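Local atomic coordinates of uncharacterized protein (Proteus penneri, PDB entry 3RD4), a protein that is of unknown function but belongs to the DUF2500 family and folds as a small antiparallel beta sheet that assembles with other copies of itself. Residues Y37-F42 against V53-K58. Sequence-based numbering, arbitrary orientation.
Sequences YYQVTF and VLNIDK
The carbonyl oxygen of Leu-54 is held twice from the facing strand: Val-40 N donates to it at 3.0 Å, nearly along the C=O axis, and the CA-H of Gln-39 adds a softer contact. Tyr-38 O likewise receives the N-H of Ile-56 at 2.8 Å, in the carbonyl plane and almost straight (177°), with the CA-H of Asn-55 beside it. The return bond from Leu-54 N to Val-40 O is weak. Register shows in the close non-hydrogen-bonded pairs, Gln-39 opposite Asn-55 and Thr-41 opposite Val-53.

On the face bearing these four residues, the amides of Gln-39 and Asn-55 lie side by side, their planes 28° apart, with Asn-55 OD1 3.3 Å from Gln-39 CB. Val-53 CG1, anti to its backbone N (chi1 -153°), reaches Thr-41 OG1 and Gln-39 OE1. From Asn-55, ND2 makes a weak hydrogen bond to Asn-20 O of the second subunit, where Val-53 continues the sheet through parallel pairing.

The other face is more apolar. Val-40 CG1 meets Ile-56 CD1 obliquely, and Leu-54 CD1 approaches Phe-42 CD1 at 3.9 Å; Phe-79 of strand 78-84 packs on Phe-42, Leu-54 and Ile-56. Beyond the strand, Lys-58 CG sits over one face of the Tyr-38 ring, 3.8 Å from its centroid, a CH-pi contact. Asp-57 sits at the N-cap of helix 58-61, its OD1 hydrogen-bonded to Ser-60 OG. Strands 34-44 and 50-56 make an antiparallel beta hairpin, 50-56 outermost within the chain, exemplifying the two-residue repeat in which hydrogen-bonded and non-hydrogen-bonded pairs alternate.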
ATOM      1  N   TYR B  37      -6.599  -0.079  13.400  1.00 47.12           N
ATOM      2  CA  TYR B  37      -5.261  -0.628  13.263  1.00 46.48           C
ATOM      3  C   TYR B  37      -4.263   0.210  14.038  1.00 45.88           C
ATOM      4  O   TYR B  37      -4.139   1.417  13.823  1.00 47.10           O
ATOM      5  CB  TYR B  37      -4.857  -0.675  11.788  1.00 47.63           C
ATOM      6  CG  TYR B  37      -5.678  -1.630  10.945  1.00 48.86           C
ATOM      7  CD1 TYR B  37      -5.557  -3.013  11.103  1.00 48.53           C
ATOM      8  CD2 TYR B  37      -6.581  -1.150   9.990  1.00 48.66           C
ATOM      9  CE1 TYR B  37      -6.313  -3.890  10.330  1.00 49.02           C
ATOM     10  CE2 TYR B  37      -7.341  -2.021   9.216  1.00 48.95           C
ATOM     11  CZ  TYR B  37      -7.202  -3.389   9.390  1.00 49.20           C
ATOM     12  OH  TYR B  37      -7.943  -4.259   8.625  1.00 49.38           O
ATOM     13  N   TYR B  38      -3.543  -0.431  14.941  1.00 43.48           N
ATOM     14  CA  TYR B  38      -2.560   0.269  15.737  1.00 41.45           C
ATOM     15  C   TYR B  38      -1.191  -0.133  15.230  1.00 40.90           C
ATOM     16  O   TYR B  38      -0.631  -1.140  15.661  1.00 41.64           O
ATOM     17  CB  TYR B  38      -2.760  -0.137  17.185  1.00 39.53           C
ATOM     18  CG  TYR B  38      -4.162   0.138  17.632  1.00 38.48           C
ATOM     19  CD1 TYR B  38      -4.560   1.429  17.968  1.00 38.86           C
ATOM     20  CD2 TYR B  38      -5.098  -0.881  17.718  1.00 37.10           C
ATOM     21  CE1 TYR B  38      -5.858   1.696  18.388  1.00 37.37           C
ATOM     22  CE2 TYR B  38      -6.405  -0.622  18.138  1.00 36.67           C
ATOM     23  CZ  TYR B  38      -6.772   0.669  18.474  1.00 36.26           C
ATOM     24  OH  TYR B  38      -8.042   0.941  18.921  1.00 35.61           O
ATOM     25  N   GLN B  39      -0.644   0.640  14.302  1.00 39.64           N
ATOM     26  CA  GLN B  39       0.658   0.273  13.765  1.00 38.64           C
ATOM     27  C   GLN B  39       1.804   1.110  14.275  1.00 37.79           C
ATOM     28  O   GLN B  39       1.688   2.321  14.428  1.00 38.57           O
ATOM     29  CB  GLN B  39       0.656   0.345  12.241  1.00 37.80           C
ATOM     30  CG  GLN B  39       1.029   1.700  11.721  1.00 35.69           C
ATOM     31  CD  GLN B  39       1.337   1.689  10.252  1.00 35.22           C
ATOM     32  OE1 GLN B  39       2.065   2.542   9.771  1.00 35.71           O
ATOM     33  NE2 GLN B  39       0.778   0.732   9.528  1.00 33.17           N
ATOM     34  N   VAL B  40       2.916   0.450  14.550  1.00 37.66           N
ATOM     35  CA  VAL B  40       4.103   1.152  15.000  1.00 37.94           C
ATOM     36  C   VAL B  40       5.267   0.702  14.132  1.00 37.49           C
ATOM     37  O   VAL B  40       5.375  -0.466  13.772  1.00 36.86           O
ATOM     38  CB  VAL B  40       4.400   0.923  16.534  1.00 37.13           C
ATOM     39  CG1 VAL B  40       3.906  -0.408  16.996  1.00 37.97           C
ATOM     40  CG2 VAL B  40       5.885   1.017  16.787  1.00 37.72           C
ATOM     41  N   THR B  41       6.113   1.646  13.752  1.00 38.22           N
ATOM     42  CA  THR B  41       7.258   1.323  12.912  1.00 39.35           C
ATOM     43  C   THR B  41       8.535   1.115  13.736  1.00 39.40           C
ATOM     44  O   THR B  41       9.034   2.046  14.375  1.00 39.99           O
ATOM     45  CB  THR B  41       7.500   2.437  11.875  1.00 39.16           C
ATOM     46  OG1 THR B  41       6.333   2.585  11.060  1.00 39.07           O
ATOM     47  CG2 THR B  41       8.671   2.087  10.983  1.00 39.41           C
ATOM     48  N   PHE B  42       9.052  -0.112  13.718  1.00 38.67           N
ATOM     49  CA  PHE B  42      10.273  -0.459  14.437  1.00 36.91           C
ATOM     50  C   PHE B  42      11.452  -0.484  13.470  1.00 37.71           C
ATOM     51  O   PHE B  42      11.338  -1.029  12.372  1.00 37.51           O
ATOM     52  CB  PHE B  42      10.143  -1.840  15.071  1.00 35.88           C
ATOM     53  CG  PHE B  42       9.057  -1.937  16.092  1.00 36.18           C
ATOM     54  CD1 PHE B  42       7.814  -2.447  15.752  1.00 36.94           C
ATOM     55  CD2 PHE B  42       9.274  -1.517  17.393  1.00 35.39           C
ATOM     56  CE1 PHE B  42       6.806  -2.532  16.692  1.00 35.36           C
ATOM     57  CE2 PHE B  42       8.270  -1.600  18.336  1.00 35.51           C
ATOM     58  CZ  PHE B  42       7.035  -2.110  17.984  1.00 35.48           C
ATOM     59  N   VAL B  53       7.014  -2.659  10.093  1.00 34.60           N
ATOM     60  CA  VAL B  53       5.838  -1.829  10.287  1.00 33.11           C
ATOM     61  C   VAL B  53       4.676  -2.752  10.643  1.00 32.27           C
ATOM     62  O   VAL B  53       3.823  -3.075   9.811  1.00 32.62           O
ATOM     63  CB  VAL B  53       5.521  -0.997   9.027  1.00 30.87           C
ATOM     64  CG1 VAL B  53       4.791   0.280   9.439  1.00 30.51           C
ATOM     65  CG2 VAL B  53       6.810  -0.653   8.295  1.00 27.95           C
ATOM     66  N   LEU B  54       4.660  -3.166  11.903  1.00 29.48           N
ATOM     67  CA  LEU B  54       3.656  -4.085  12.410  1.00 28.11           C
ATOM     68  C   LEU B  54       2.393  -3.437  12.974  1.00 28.52           C
ATOM     69  O   LEU B  54       2.412  -2.292  13.450  1.00 26.80           O
ATOM     70  CB  LEU B  54       4.278  -4.960  13.504  1.00 24.75           C
ATOM     71  CG  LEU B  54       5.791  -5.179  13.419  1.00 21.48           C
ATOM     72  CD1 LEU B  54       6.288  -5.891  14.653  1.00 19.17           C
ATOM     73  CD2 LEU B  54       6.113  -5.972  12.171  1.00 19.32           C
ATOM     74  N   ASN B  55       1.295  -4.190  12.912  1.00 28.53           N
ATOM     75  CA  ASN B  55       0.019  -3.751  13.466  1.00 28.68           C
ATOM     76  C   ASN B  55      -0.031  -4.545  14.751  1.00 28.16           C
ATOM     77  O   ASN B  55       0.134  -5.757  14.732  1.00 28.48           O
ATOM     78  CB  ASN B  55      -1.139  -4.143  12.561  1.00 30.18           C
ATOM     79  CG  ASN B  55      -0.998  -3.566  11.176  1.00 32.67           C
ATOM     80  OD1 ASN B  55      -0.794  -2.355  11.010  1.00 32.75           O
ATOM     81  ND2 ASN B  55      -1.107  -4.427  10.164  1.00 33.79           N
ATOM     82  N   ILE B  56      -0.224  -3.862  15.867  1.00 27.42           N
ATOM     83  CA  ILE B  56      -0.231  -4.529  17.151  1.00 27.93           C
ATOM     84  C   ILE B  56      -1.523  -4.222  17.883  1.00 30.40           C
ATOM     85  O   ILE B  56      -2.252  -3.316  17.490  1.00 32.55           O
ATOM     86  CB  ILE B  56       0.975  -4.055  18.005  1.00 26.75           C
ATOM     87  CG1 ILE B  56       0.859  -2.563  18.303  1.00 26.68           C
ATOM     88  CG2 ILE B  56       2.263  -4.224  17.239  1.00 24.25           C
ATOM     89  CD1 ILE B  56       1.980  -2.041  19.170  1.00 31.02           C
ATOM     90  N   ASP B  57      -1.802  -4.969  18.946  1.00 31.84           N
ATOM     91  CA  ASP B  57      -3.013  -4.765  19.745  1.00 33.94           C
ATOM     92  C   ASP B  57      -3.101  -3.356  20.347  1.00 34.53           C
ATOM     93  O   ASP B  57      -2.082  -2.677  20.532  1.00 33.63           O
ATOM     94  CB  ASP B  57      -3.051  -5.793  20.854  1.00 34.98           C
ATOM     95  CG  ASP B  57      -1.759  -5.828  21.620  1.00 36.88           C
ATOM     96  OD1 ASP B  57      -1.740  -5.304  22.768  1.00 36.75           O
ATOM     97  OD2 ASP B  57      -0.768  -6.357  21.047  1.00 36.92           O
ATOM     98  N   LYS B  58      -4.322  -2.930  20.671  1.00 35.10           N
ATOM     99  CA  LYS B  58      -4.524  -1.593  21.209  1.00 35.32           C
ATOM    100  C   LYS B  58      -3.751  -1.339  22.478  1.00 34.48           C
ATOM    101  O   LYS B  58      -3.050  -0.337  22.598  1.00 33.95           O
ATOM    102  CB  LYS B  58      -6.006  -1.310  21.463  1.00 36.98           C
ATOM    103  CG  LYS B  58      -6.254   0.170  21.783  1.00 41.63           C
ATOM    104  CD  LYS B  58      -7.739   0.574  21.780  1.00 44.29           C
ATOM    105  CE  LYS B  58      -8.469   0.083  23.013  1.00 45.69           C
ATOM    106  NZ  LYS B  58      -7.849   0.621  24.262  1.00 48.91           N
TER